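Long-range contacts in uncharacterized protein (Pseudomonas syringae pv. tomato, PDB 3K4I), which is an uncharacterized member of the aldolase/RraA family, built as a trimer of alpha/beta subunits and modelled with bound magnesium ions: residues C[22-28]-C[193-197]; C[42-48]-C[135-140]; C[51-57]-C[168-174]; C[202-206]-C[216-220]. Residue numbers count along the deposited sequence, not the author numbering.

Contact 1. Residues C[22-28]-C[193-197]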
# COMPACT_ATOMS: atom_id res chain seq x y z
N HIS C 22 11.49 1.95 -22.20
CA HIS C 22 11.38 3.40 -22.03
C HIS C 22 9.94 3.89 -22.13
O HIS C 22 9.70 5.09 -22.35
CB HIS C 22 12.24 4.14 -23.05
CG HIS C 22 13.65 3.64 -23.13
ND1 HIS C 22 14.66 4.11 -22.31
CD2 HIS C 22 14.22 2.70 -23.92
CE1 HIS C 22 15.79 3.49 -22.60
NE2 HIS C 22 15.55 2.63 -23.57
N LEU C 23 8.98 2.97 -21.97
CA LEU C 23 7.57 3.32 -22.01
C LEU C 23 6.91 3.05 -20.67
O LEU C 23 7.13 2.00 -20.07
CB LEU C 23 6.83 2.59 -23.13
CG LEU C 23 7.23 2.91 -24.57
CD1 LEU C 23 6.49 2.03 -25.59
CD2 LEU C 23 7.10 4.41 -24.94
N ASP C 24 6.10 4.01 -20.22
CA ASP C 24 5.34 3.92 -18.98
C ASP C 24 4.00 3.26 -19.27
O ASP C 24 3.49 3.32 -20.40
CB ASP C 24 5.01 5.35 -18.50
CG ASP C 24 6.23 6.14 -18.08
OD1 ASP C 24 6.14 7.38 -18.06
OD2 ASP C 24 7.28 5.55 -17.74
N THR C 25 3.42 2.64 -18.24
CA THR C 25 2.05 2.10 -18.36
C THR C 25 1.05 3.13 -18.87
O THR C 25 0.13 2.77 -19.61
CB THR C 25 1.56 1.48 -17.05
OG1 THR C 25 1.80 2.39 -15.98
CG2 THR C 25 2.33 0.15 -16.79
N ALA C 26 1.20 4.40 -18.47
CA ALA C 26 0.29 5.45 -18.95
C ALA C 26 0.33 5.62 -20.47
O ALA C 26 -0.72 5.75 -21.11
CB ALA C 26 0.54 6.78 -18.23
N SER C 27 1.53 5.65 -21.07
CA SER C 27 1.63 5.81 -22.51
C SER C 27 0.96 4.64 -23.24
O SER C 27 0.23 4.84 -24.22
CB SER C 27 3.09 5.92 -22.95
OG SER C 27 3.78 6.79 -22.05
N LEU C 28 1.21 3.43 -22.74
CA LEU C 28 0.68 2.23 -23.36
C LEU C 28 -0.82 2.18 -23.24
O LEU C 28 -1.51 1.84 -24.19
CB LEU C 28 1.31 0.98 -22.75
CG LEU C 28 2.76 0.84 -23.27
CD1 LEU C 28 3.54 -0.05 -22.35
CD2 LEU C 28 2.77 0.31 -24.72
N ALA C 193 2.34 4.56 -28.36
CA ALA C 193 2.77 4.95 -27.02
C ALA C 193 4.00 5.84 -27.11
O ALA C 193 4.13 6.80 -26.37
CB ALA C 193 3.07 3.71 -26.15
N ARG C 194 4.90 5.51 -28.02
CA ARG C 194 6.08 6.33 -28.18
C ARG C 194 5.74 7.77 -28.60
O ARG C 194 6.38 8.74 -28.16
CB ARG C 194 6.97 5.68 -29.22
CG ARG C 194 8.36 6.20 -29.19
CD ARG C 194 8.91 6.19 -30.57
NE ARG C 194 8.94 4.85 -31.16
CZ ARG C 194 9.65 4.53 -32.24
NH1 ARG C 194 10.42 5.45 -32.83
NH2 ARG C 194 9.63 3.30 -32.71
N ALA C 195 4.77 7.90 -29.50
CA ALA C 195 4.28 9.18 -29.97
C ALA C 195 3.58 9.96 -28.86
O ALA C 195 3.76 11.18 -28.74
CB ALA C 195 3.34 8.96 -31.16
N VAL C 196 2.78 9.28 -28.03
CA VAL C 196 2.19 9.90 -26.85
C VAL C 196 3.27 10.48 -25.90
O VAL C 196 3.16 11.63 -25.45
CB VAL C 196 1.30 8.90 -26.09
CG1 VAL C 196 0.85 9.48 -24.73
CG2 VAL C 196 0.10 8.53 -26.92
N GLU C 197 4.31 9.70 -25.64
CA GLU C 197 5.39 10.13 -24.75
C GLU C 197 6.10 11.34 -25.33
O GLU C 197 6.39 12.29 -24.60
CB GLU C 197 6.39 8.99 -24.46
CG GLU C 197 5.76 7.94 -23.51
CD GLU C 197 6.75 7.19 -22.62
OE1 GLU C 197 7.98 7.38 -22.79
OE2 GLU C 197 6.26 6.42 -21.75

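Contact 2. Residues C[42-48]-C[135-140]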
# COMPACT_ATOMS: atom_id res chain seq x y z
N PRO C 42 -7.29 -3.09 -12.70
CA PRO C 42 -7.38 -2.24 -11.49
C PRO C 42 -7.22 -3.08 -10.22
O PRO C 42 -7.63 -4.22 -10.20
CB PRO C 42 -8.78 -1.63 -11.58
CG PRO C 42 -9.55 -2.59 -12.44
CD PRO C 42 -8.58 -3.28 -13.37
N GLY C 43 -6.56 -2.52 -9.22
CA GLY C 43 -6.36 -3.24 -7.98
C GLY C 43 -5.14 -4.14 -7.93
O GLY C 43 -4.81 -4.61 -6.86
N ILE C 44 -4.47 -4.36 -9.07
CA ILE C 44 -3.26 -5.18 -9.06
C ILE C 44 -2.03 -4.26 -8.93
O ILE C 44 -1.55 -3.68 -9.91
CB ILE C 44 -3.17 -6.17 -10.27
CG1 ILE C 44 -4.38 -7.11 -10.29
CG2 ILE C 44 -1.86 -7.03 -10.17
CD1 ILE C 44 -4.34 -8.25 -11.30
N ALA C 45 -1.56 -4.11 -7.70
CA ALA C 45 -0.64 -3.06 -7.32
C ALA C 45 0.81 -3.53 -7.33
O ALA C 45 1.11 -4.67 -6.98
CB ALA C 45 -1.01 -2.50 -5.94
N SER C 46 1.71 -2.64 -7.71
CA SER C 46 3.11 -2.89 -7.46
C SER C 46 3.38 -3.12 -5.96
O SER C 46 3.02 -2.29 -5.11
CB SER C 46 3.95 -1.72 -7.98
OG SER C 46 5.29 -1.94 -7.62
N GLN C 47 4.04 -4.25 -5.65
CA GLN C 47 4.41 -4.59 -4.28
C GLN C 47 5.86 -4.32 -3.94
O GLN C 47 6.27 -4.43 -2.78
CB GLN C 47 4.07 -6.06 -3.98
CG GLN C 47 2.57 -6.41 -4.11
CD GLN C 47 1.67 -5.62 -3.17
OE1 GLN C 47 2.08 -5.21 -2.07
NE2 GLN C 47 0.45 -5.38 -3.60
N VAL C 48 6.68 -4.01 -4.94
CA VAL C 48 8.09 -3.77 -4.67
C VAL C 48 8.41 -2.40 -5.23
O VAL C 48 8.45 -2.23 -6.44
CB VAL C 48 9.02 -4.86 -5.28
CG1 VAL C 48 10.50 -4.52 -5.01
CG2 VAL C 48 8.69 -6.24 -4.70
N LEU C 135 6.94 -7.80 -8.63
CA LEU C 135 5.70 -8.48 -8.21
C LEU C 135 4.57 -7.50 -8.12
O LEU C 135 4.67 -6.46 -7.46
CB LEU C 135 5.90 -9.10 -6.82
CG LEU C 135 4.64 -9.72 -6.17
CD1 LEU C 135 4.31 -10.91 -7.01
CD2 LEU C 135 4.92 -10.16 -4.75
N PHE C 136 3.45 -7.88 -8.74
CA PHE C 136 2.25 -7.07 -8.71
C PHE C 136 1.11 -7.95 -8.25
O PHE C 136 0.95 -9.07 -8.75
CB PHE C 136 2.03 -6.55 -10.12
CG PHE C 136 3.20 -5.77 -10.62
CD1 PHE C 136 3.24 -4.38 -10.49
CD2 PHE C 136 4.30 -6.43 -11.16
CE1 PHE C 136 4.34 -3.66 -10.94
CE2 PHE C 136 5.44 -5.70 -11.58
CZ PHE C 136 5.45 -4.32 -11.46
N SER C 137 0.33 -7.48 -7.28
CA SER C 137 -0.73 -8.32 -6.73
C SER C 137 -1.75 -7.46 -6.01
O SER C 137 -1.54 -6.27 -5.82
CB SER C 137 -0.13 -9.30 -5.70
OG SER C 137 0.33 -8.60 -4.56
N ARG C 138 -2.84 -8.10 -5.59
CA ARG C 138 -3.85 -7.42 -4.80
C ARG C 138 -3.48 -7.29 -3.33
O ARG C 138 -4.27 -6.82 -2.49
CB ARG C 138 -5.18 -8.15 -4.91
CG ARG C 138 -5.73 -8.15 -6.33
CD ARG C 138 -7.20 -8.61 -6.40
NE ARG C 138 -7.54 -8.82 -7.81
CZ ARG C 138 -7.71 -7.86 -8.72
NH1 ARG C 138 -7.62 -6.59 -8.38
NH2 ARG C 138 -7.99 -8.19 -9.99
N GLY C 139 -2.29 -7.74 -2.98
CA GLY C 139 -1.89 -7.65 -1.57
C GLY C 139 -0.94 -8.73 -1.13
O GLY C 139 -0.40 -9.49 -1.96
N ARG C 140 -0.78 -8.79 0.18
CA ARG C 140 0.23 -9.60 0.85
C ARG C 140 -0.41 -10.45 1.92
O ARG C 140 -1.22 -9.94 2.71
CB ARG C 140 1.29 -8.70 1.49
CG ARG C 140 1.96 -7.70 0.52
CD ARG C 140 2.62 -6.57 1.25
NE ARG C 140 3.50 -5.79 0.36
CZ ARG C 140 4.47 -4.99 0.80
NH1 ARG C 140 4.68 -4.83 2.11
NH2 ARG C 140 5.24 -4.34 -0.06
O HOH W 1 6.49 -4.35 -7.96

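Contact 3. Residues C[51-57]-C[168-174]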
# COMPACT_ATOMS: atom_id res chain seq x y z
N THR C 51 10.27 -1.05 -9.01
CA THR C 51 10.38 -2.12 -10.00
C THR C 51 9.43 -1.92 -11.19
O THR C 51 8.45 -1.15 -11.12
CB THR C 51 10.12 -3.51 -9.39
OG1 THR C 51 8.83 -3.54 -8.74
CG2 THR C 51 11.26 -3.87 -8.40
N ARG C 52 9.74 -2.61 -12.27
CA ARG C 52 8.90 -2.63 -13.47
C ARG C 52 9.24 -3.88 -14.26
O ARG C 52 10.27 -4.50 -14.04
CB ARG C 52 9.10 -1.35 -14.31
CG ARG C 52 10.51 -1.18 -14.87
CD ARG C 52 10.66 0.18 -15.58
NE ARG C 52 9.72 0.39 -16.68
CZ ARG C 52 9.80 -0.19 -17.88
NH1 ARG C 52 10.79 -1.03 -18.15
NH2 ARG C 52 8.89 0.07 -18.81
N CYS C 53 8.35 -4.29 -15.14
CA CYS C 53 8.68 -5.39 -16.05
C CYS C 53 7.95 -5.26 -17.35
O CYS C 53 6.82 -4.72 -17.42
CB CYS C 53 8.40 -6.79 -15.44
SG CYS C 53 6.69 -7.02 -14.89
N VAL C 54 8.59 -5.85 -18.36
CA VAL C 54 8.04 -6.02 -19.69
C VAL C 54 8.26 -7.45 -20.11
O VAL C 54 9.38 -7.99 -20.01
CB VAL C 54 8.76 -5.09 -20.71
CG1 VAL C 54 8.13 -5.24 -22.07
CG2 VAL C 54 8.68 -3.65 -20.23
N GLY C 55 7.22 -8.11 -20.58
CA GLY C 55 7.43 -9.48 -21.11
C GLY C 55 6.14 -10.09 -21.62
O GLY C 55 5.10 -9.42 -21.69
N ILE C 56 6.23 -11.36 -21.99
CA ILE C 56 5.13 -12.06 -22.65
C ILE C 56 4.34 -12.82 -21.62
O ILE C 56 4.92 -13.56 -20.84
CB ILE C 56 5.74 -13.06 -23.68
CG1 ILE C 56 6.66 -12.31 -24.65
CG2 ILE C 56 4.64 -13.84 -24.37
CD1 ILE C 56 5.97 -11.14 -25.46
N ALA C 57 3.02 -12.65 -21.63
CA ALA C 57 2.17 -13.29 -20.65
C ALA C 57 2.26 -14.81 -20.76
O ALA C 57 2.08 -15.36 -21.85
CB ALA C 57 0.71 -12.86 -20.84
N GLY C 168 0.85 -15.00 -24.48
CA GLY C 168 1.58 -14.32 -25.57
C GLY C 168 1.33 -12.82 -25.62
O GLY C 168 2.02 -12.08 -26.34
N ASP C 169 0.36 -12.35 -24.85
CA ASP C 169 0.08 -10.90 -24.79
C ASP C 169 1.28 -10.13 -24.19
O ASP C 169 2.08 -10.66 -23.42
CB ASP C 169 -1.20 -10.61 -24.00
CG ASP C 169 -2.48 -10.86 -24.81
OD1 ASP C 169 -2.45 -11.09 -26.04
OD2 ASP C 169 -3.57 -10.78 -24.19
N LEU C 170 1.40 -8.87 -24.55
CA LEU C 170 2.47 -8.06 -24.02
C LEU C 170 2.07 -7.45 -22.67
O LEU C 170 1.10 -6.70 -22.59
CB LEU C 170 2.80 -6.97 -25.05
CG LEU C 170 3.75 -5.87 -24.58
CD1 LEU C 170 5.13 -6.45 -24.27
CD2 LEU C 170 3.82 -4.78 -25.65
N MSE C 171 2.86 -7.72 -21.62
CA MSE C 171 2.56 -7.22 -20.25
C MSE C 171 3.57 -6.16 -19.90
O MSE C 171 4.81 -6.39 -20.04
CB MSE C 171 2.70 -8.34 -19.21
CG MSE C 171 1.80 -9.53 -19.41
SE MSE C 171 -0.12 -9.08 -19.37
CE MSE C 171 -0.27 -8.28 -17.58
N VAL C 172 3.08 -5.00 -19.45
CA VAL C 172 3.99 -3.93 -19.00
C VAL C 172 3.44 -3.45 -17.66
O VAL C 172 2.22 -3.20 -17.53
CB VAL C 172 4.10 -2.76 -19.98
CG1 VAL C 172 5.13 -1.71 -19.42
CG2 VAL C 172 4.55 -3.27 -21.39
N CYS C 173 4.32 -3.46 -16.66
CA CYS C 173 3.92 -3.14 -15.30
C CYS C 173 4.94 -2.22 -14.67
O CYS C 173 6.14 -2.42 -14.88
CB CYS C 173 3.87 -4.43 -14.45
SG CYS C 173 2.90 -5.75 -15.19
N ASP C 174 4.45 -1.26 -13.89
CA ASP C 174 5.31 -0.35 -13.13
C ASP C 174 4.60 0.14 -11.87
O ASP C 174 3.62 -0.49 -11.41
CB ASP C 174 5.82 0.82 -14.02
CG ASP C 174 4.69 1.68 -14.61
OD1 ASP C 174 3.54 1.69 -14.11
OD2 ASP C 174 4.97 2.39 -15.60
O HOH W 2 7.49 2.59 -16.40

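Contact 4. Residues C[202-206]-C[216-220]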
# COMPACT_ATOMS: atom_id res chain seq x y z
N ARG C 202 7.16 17.29 -24.70
CA ARG C 202 7.21 18.69 -25.16
C ARG C 202 6.26 19.53 -24.31
O ARG C 202 6.58 20.65 -23.95
CB ARG C 202 6.85 18.78 -26.64
CG ARG C 202 7.83 18.08 -27.57
CD ARG C 202 7.63 18.53 -29.01
NE ARG C 202 6.46 17.92 -29.64
CZ ARG C 202 6.50 16.87 -30.45
NH1 ARG C 202 5.37 16.40 -30.98
NH2 ARG C 202 7.66 16.27 -30.74
N ILE C 203 5.11 18.96 -23.95
CA ILE C 203 4.19 19.71 -23.11
C ILE C 203 4.82 20.02 -21.74
O ILE C 203 4.76 21.17 -21.25
CB ILE C 203 2.81 19.01 -22.98
CG1 ILE C 203 2.04 19.14 -24.30
CG2 ILE C 203 2.02 19.64 -21.83
CD1 ILE C 203 0.81 18.19 -24.37
N ILE C 204 5.44 19.01 -21.15
CA ILE C 204 6.15 19.16 -19.88
C ILE C 204 7.27 20.19 -20.01
O ILE C 204 7.43 21.06 -19.14
CB ILE C 204 6.68 17.80 -19.41
CG1 ILE C 204 5.53 16.98 -18.81
CG2 ILE C 204 7.83 17.99 -18.39
CD1 ILE C 204 5.82 15.44 -18.64
N GLU C 205 8.04 20.07 -21.08
CA GLU C 205 9.12 21.05 -21.31
C GLU C 205 8.57 22.48 -21.38
O GLU C 205 9.16 23.42 -20.81
CB GLU C 205 9.92 20.67 -22.54
CG GLU C 205 10.81 19.48 -22.31
CD GLU C 205 11.25 18.78 -23.59
OE1 GLU C 205 10.90 19.23 -24.71
OE2 GLU C 205 11.94 17.74 -23.45
N ALA C 206 7.42 22.63 -22.04
CA ALA C 206 6.79 23.92 -22.15
C ALA C 206 6.32 24.50 -20.81
O ALA C 206 6.64 25.65 -20.45
CB ALA C 206 5.62 23.87 -23.19
N ALA C 216 0.52 25.30 -23.88
CA ALA C 216 1.28 24.10 -24.21
C ALA C 216 0.46 23.07 -24.98
O ALA C 216 0.92 22.51 -25.97
CB ALA C 216 1.87 23.47 -22.94
N ARG C 217 -0.77 22.84 -24.52
CA ARG C 217 -1.64 21.79 -25.09
C ARG C 217 -2.06 22.00 -26.55
O ARG C 217 -2.34 21.03 -27.27
CB ARG C 217 -2.87 21.57 -24.20
CG ARG C 217 -2.60 20.68 -23.01
CD ARG C 217 -3.83 20.48 -22.14
NE ARG C 217 -3.57 19.47 -21.12
CZ ARG C 217 -4.41 19.14 -20.15
NH1 ARG C 217 -5.60 19.73 -20.03
NH2 ARG C 217 -4.06 18.20 -19.27
N MSE C 218 -2.11 23.25 -27.00
CA MSE C 218 -2.46 23.49 -28.39
C MSE C 218 -1.33 24.05 -29.23
O MSE C 218 -1.52 24.37 -30.41
CB MSE C 218 -3.73 24.32 -28.52
CG MSE C 218 -4.17 24.97 -27.25
SE MSE C 218 -5.34 26.46 -27.65
CE MSE C 218 -4.05 27.93 -27.46
N THR C 219 -0.15 24.19 -28.64
CA THR C 219 1.05 24.33 -29.47
C THR C 219 1.59 22.93 -29.76
O THR C 219 2.37 22.74 -30.71
CB THR C 219 2.11 25.28 -28.86
OG1 THR C 219 2.40 24.90 -27.51
CG2 THR C 219 1.61 26.72 -28.85
N TYR C 220 1.15 21.95 -28.96
CA TYR C 220 1.49 20.53 -29.11
C TYR C 220 0.26 19.64 -28.94
O TYR C 220 -0.14 18.93 -29.87
CB TYR C 220 2.57 20.11 -28.10
CG TYR C 220 3.76 21.04 -28.10
CD1 TYR C 220 3.89 22.02 -27.11
CD2 TYR C 220 4.74 20.97 -29.09
CE1 TYR C 220 4.97 22.89 -27.11
CE2 TYR C 220 5.82 21.84 -29.10
CZ TYR C 220 5.92 22.80 -28.11
OH TYR C 220 6.99 23.66 -28.11

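Contact 1. Residues C[22-28]-C[193-197]
Glu197 is the polar anchor of this contact. Its OE2 accepts a hydrogen bond from the backbone N of Asp24 (N to OE2, 2.9 Å, nearly straight at 166°) and another from Ser27 OG at 2.5 Å, a short distance in a crowded spot where the serine oxygen is less surely placed. A glutamate suits this position because its long side chain reaches from helix 186-207 to the start of helix 25-33, where amide N-H groups have no acceptor within the helix. Asp24 is the N-cap residue of that helix, yet its side chain makes no capping bond and lies about 4 Å from a bound magnesium ion. Beyond the carboxylate the packing is close. Ala193 CB lies 3.9 Å from Ser27 CB, 3.7 Å from Leu28 CD2 and 3.9 Å from Leu23 CD1; small residues at 27 and 193 let the backbones come within 4.7 Å, CA to CA. Leu23 CD2 lies 3.6 Å from Glu197 CD, so a leucine methyl borders the carboxylate. Arg194, exposed, forms a salt bridge with Glu19. The arrangement is a helix-helix packing in which a carboxylate from the long helix 186-207 holds the start of helix 25-33, near a magnesium ion, with Asp24 also packing on Asp124 of the second subunit.

Contact 2. Residues C[42-48]-C[135-140]
This is a short antiparallel beta pairing, reinforced by side chains, that adds strand 45-46 to strand 135-137 at an end of the mixed sheet. Ala45 and Ser137 form the hydrogen-bonded pair, with Ala45 N to Ser137 O and Ser137 N to Ala45 O both 2.9 Å; Ser46 and Phe136 follow as a non-hydrogen-bonded pair, and Gln47 N reaches Leu135 O at 2.9 Å. The Gln47 side chain donates from NE2 to Ser137 O (3.1 Å) and accepts at OE1 from Arg140 NE (2.9 Å), so a glutamine, able to do both at once, fits between strand and arginine. Arg140 NH2 also binds the backbone Gln47 O at 2.9 Å. In the alpha/beta fold of this family, strand 135-137 runs parallel to strand 115-119, and strand 45-46 lies along its other edge. At the far end Arg138 NH1 donates to Pro42 O (3.0 Å) and Ile44 CG1 lies over one face of the guanidinium, which Asp119 and Asp161 also hold by salt bridges. The backbone angles of Gly43 call for glycine, and a CB here would also clash with Arg138 NH1. Ile44 CG2 packs on Phe136 CB (3.9 Å), and on the face of Ser46 and Phe136, Ser46 CB lies 3.6 Å from Phe136 CE1. Water 1 joins Ser46 OG (2.7 Å), Val48 N (3.0 Å) and Leu135 O (2.8 Å).

Contact 3. Residues C[51-57]-C[168-174]
Gly168 begins the pairing, its N donating to Ala57 O at 2.9 Å; its positive phi suits glycine, and its CA lies 3.3 Å from Ile56 CG2. Asp169 contributes its carbonyl, which accepts from Ala57 N (N to O, 2.8 Å), while its carboxylate accepts hydrogen bonds from the backbone N of Gln166 and of Gln183. Leu170 faces Ile56 across a non-hydrogen-bonded pair and packs its CD1 on Val54 CG1 at 3.9 Å. Met171, modelled as selenomethionine, pairs with Gly55 (Met171 N to Gly55 O 2.8 Å, Gly55 N to Met171 O 3.0 Å), and Met171 CG touches Ala57 CB at 3.8 Å. Val172 returns to the face of Leu170, its CG1 4.1 Å from Val54 CG2. Cys173 and Cys53 exchange two 2.9 Å N-to-O bonds. At Asp174, water 2 links OD2 (2.7 Å) to Arg52 NE (3.1 Å); Asp174 OD1 also bonds Thr25, and Arg52 NH2 bonds Cys20 O. These antiparallel strands lie deep in the mixed sheet, with strand 177-181 beyond strand 170-174, strand 85-90 beside strand 53-63, and helix 25-33 touching Val172 and Asp174.

Contact 4. Residues C[202-206]-C[216-220]
Apolar contacts do most of the work here. Ala206 CB and Ala216 CB meet at 3.8 Å, and Ile203 CG2 lies 4.0 Å from Ala216 CB. The two small alanines allow helix 186-207 and helix 213-219 to approach closely, and Ile203 fills the space beside Ala216; the CA atoms of Ile203 and Ala216 are 5.4 Å apart. Ile203 also lays CG1 on Tyr220 CB at 4.0 Å, and its CD1 comes within 4.4 Å of Arg217 CG. The aromatic contacts belong to Tyr220, whose ring lies at the Arg202 side of the interface. Arg202 CB sits over its face, 4.0 Å from the centroid and 14° off the normal, a CH-pi contact; farther along the same side chain, Arg202 NE approaches Tyr220 CD2 at 3.5 Å, the ring atom lying at the edge of the guanidinium, near its plane. Ala206 CB touches Tyr220 CE1 at 4.1 Å. An arginine suits this exposed place, since its methylenes can cover a ring while its charged end stays near solvent. Polar bonds serve each segment internally: Ala206 N to Arg202 O, at 2.9 Å, is an ordinary helical bond. Around the contact, Ile203 packs on Ile103 and Arg217 on Asn76, both of the second subunit. The arrangement is a packing of two consecutive helices, in which the short helix 213-219 follows a brief loop and rests against the end of the long helix 186-207.

Overall arrangement
From the N terminus, contact 1 opens first: residues 22-28 pair with 193-197 of helix 186-207, and the long loop it closes takes in both segments of contacts 2 and 3. Those two cross, since 42-48 and 51-57 follow one another and find their partners at 135-140 and 168-174 in the same order; both build the one mixed sheet, and Phe136 packs against Cys53 and Cys173 between them. Contact 1 joins contact 3 through Thr25 and Asp174, so helix 25-33 touches both strand 170-174 and helix 186-207. Contact 4 comes after all three, bringing the chain's end onto that same long helix, its centre about 16 Å from that of contact 1.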